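Putative isochorismatase (Bordetella bronchiseptica, PDB 3UAO) catalyses the hydrolysis of maleamate to maleate and ammonia, a step in the bacterial degradation of nicotinate (vitamin B3). Local coordinates at residues A[43-48]-A[161-166]. Numbering follows the deposited sequence.
Sequences APYGLL and TLLVAG
Gly46 and Leu48 on one strand and Leu163 on the other carry the ladder that joins 45-48 to 161-166, and illustrate how parallel strands pair in a buried contact. Gly46 reaches back to Thr161 O with its N and forward to Leu163 N with its O; the second bond is the shorter, 2.7 Å from Leu163 N to Gly46 O. Leu48 repeats the pattern, with bonds from Leu48 N to Leu163 O and from Ala165 N to Leu48 O. A weak bond, 3.4 Å from Thr161 N to Pro44 O, begins the series just after the cis peptide bond preceding Pro44.

Side chains then cover the ladder on both faces. On one, Tyr45 and Thr161 run alongside each other: Thr161 CG2 meets the ring edge in plane, and Tyr45 CD1 comes to 3.5 Å from Thr161 CB, while Ala43 CA sits over the centre of one ring face. Leu47 crosses Leu163 at about a right angle, with Leu47 CD1 4.0 Å from Leu163 CB. On the other face Leu162 lies over the backbone at Gly46, which has no side chain there, with CD1 against Gly46 C; with its CG anti to the backbone N (chi1 -178°), Leu162 lays CD1 3.6 Å from Leu47 N and turns CD2 to Leu48 CB.

Further out, Thr161 OG1 is hydrogen-bonded to Lys42 O, and Lys225 makes a cation-pi contact with Tyr45. Helix 67-84 packs on Leu47 and helix 150-156 on Leu48 and Leu162, so helices cover both faces. The two strands are central neighbours in the six-stranded parallel sheet of order 3-2-1-4-5-6 at the core of the Rossmann-like alpha/beta/alpha sandwich of the isochorismatase-like hydrolases.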
loop_
_atom_site.group_PDB
_atom_site.type_symbol
_atom_site.label_atom_id
_atom_site.label_comp_id
_atom_site.label_asym_id
_atom_site.label_seq_id
_atom_site.Cartn_x
_atom_site.Cartn_y
_atom_site.Cartn_z
ATOM N N ALA A 43 11.140 19.564 -11.164
ATOM C CA ALA A 43 11.029 18.650 -12.289
ATOM C C ALA A 43 11.697 17.348 -11.910
ATOM O O ALA A 43 12.481 17.339 -10.977
ATOM C CB ALA A 43 11.717 19.253 -13.518
ATOM N N PRO A 44 11.386 16.244 -12.621
ATOM C CA PRO A 44 10.394 16.172 -13.712
ATOM C C PRO A 44 8.981 16.396 -13.209
ATOM O O PRO A 44 8.670 16.023 -12.081
ATOM C CB PRO A 44 10.558 14.731 -14.270
ATOM C CG PRO A 44 11.871 14.277 -13.804
ATOM C CD PRO A 44 12.163 14.990 -12.513
ATOM N N TYR A 45 8.145 17.004 -14.043
ATOM C CA TYR A 45 6.729 17.194 -13.714
ATOM C C TYR A 45 5.827 16.130 -14.306
ATOM O O TYR A 45 6.167 15.474 -15.278
ATOM C CB TYR A 45 6.221 18.536 -14.199
ATOM C CG TYR A 45 6.985 19.663 -13.624
ATOM C CD1 TYR A 45 6.770 20.048 -12.337
ATOM C CD2 TYR A 45 7.958 20.348 -14.384
ATOM C CE1 TYR A 45 7.489 21.079 -11.790
ATOM C CE2 TYR A 45 8.686 21.361 -13.849
ATOM C CZ TYR A 45 8.441 21.730 -12.546
ATOM O OH TYR A 45 9.148 22.735 -11.950
ATOM N N GLY A 46 4.657 16.001 -13.701
ATOM C CA GLY A 46 3.602 15.127 -14.154
ATOM C C GLY A 46 2.267 15.772 -13.863
ATOM O O GLY A 46 2.177 16.814 -13.171
ATOM N N LEU A 47 1.223 15.166 -14.400
ATOM C CA LEU A 47 -0.122 15.709 -14.320
ATOM C C LEU A 47 -1.069 14.568 -14.019
ATOM O O LEU A 47 -1.084 13.556 -14.704
ATOM C CB LEU A 47 -0.530 16.410 -15.644
ATOM C CG LEU A 47 -1.998 16.833 -15.857
ATOM C CD1 LEU A 47 -2.397 17.937 -14.927
ATOM C CD2 LEU A 47 -2.229 17.252 -17.278
ATOM N N LEU A 48 -1.864 14.762 -12.985
ATOM C CA LEU A 48 -2.949 13.884 -12.644
ATOM C C LEU A 48 -4.251 14.621 -12.814
ATOM O O LEU A 48 -4.422 15.672 -12.192
ATOM C CB LEU A 48 -2.831 13.548 -11.160
ATOM C CG LEU A 48 -3.890 12.576 -10.699
ATOM C CD1 LEU A 48 -3.800 11.333 -11.546
ATOM C CD2 LEU A 48 -3.653 12.314 -9.251
ATOM N N THR A 161 7.348 16.327 -9.013
ATOM C CA THR A 161 6.202 17.188 -8.791
ATOM C C THR A 161 5.003 16.797 -9.696
ATOM O O THR A 161 5.132 16.636 -10.912
ATOM C CB THR A 161 6.578 18.647 -9.101
ATOM O OG1 THR A 161 7.658 19.078 -8.253
ATOM C CG2 THR A 161 5.375 19.578 -8.942
ATOM N N LEU A 162 3.830 16.686 -9.106
ATOM C CA LEU A 162 2.633 16.273 -9.791
ATOM C C LEU A 162 1.561 17.359 -9.753
ATOM O O LEU A 162 1.091 17.753 -8.702
ATOM C CB LEU A 162 2.102 15.003 -9.090
ATOM C CG LEU A 162 0.846 14.326 -9.643
ATOM C CD1 LEU A 162 1.177 13.813 -11.066
ATOM C CD2 LEU A 162 0.319 13.229 -8.726
ATOM N N LEU A 163 1.150 17.840 -10.913
ATOM C CA LEU A 163 0.062 18.799 -10.982
ATOM C C LEU A 163 -1.238 17.995 -10.857
ATOM O O LEU A 163 -1.370 16.926 -11.445
ATOM C CB LEU A 163 0.117 19.581 -12.296
ATOM C CG LEU A 163 1.197 20.698 -12.433
ATOM C CD1 LEU A 163 2.637 20.148 -12.505
ATOM C CD2 LEU A 163 0.907 21.581 -13.631
ATOM N N VAL A 164 -2.173 18.479 -10.051
ATOM C CA VAL A 164 -3.472 17.824 -9.905
ATOM C C VAL A 164 -4.639 18.703 -10.351
ATOM O O VAL A 164 -4.732 19.869 -10.004
ATOM C CB VAL A 164 -3.736 17.358 -8.436
ATOM C CG1 VAL A 164 -5.106 16.680 -8.346
ATOM C CG2 VAL A 164 -2.662 16.395 -8.002
ATOM N N ALA A 165 -5.524 18.085 -11.117
ATOM C CA ALA A 165 -6.790 18.630 -11.510
ATOM C C ALA A 165 -7.865 17.577 -11.242
ATOM O O ALA A 165 -7.546 16.438 -11.014
ATOM C CB ALA A 165 -6.757 18.934 -12.991
ATOM N N GLY A 166 -9.142 17.966 -11.281
ATOM C CA GLY A 166 -10.225 17.024 -11.243
ATOM C C GLY A 166 -11.356 17.429 -10.337
ATOM O O GLY A 166 -11.479 18.587 -9.944
#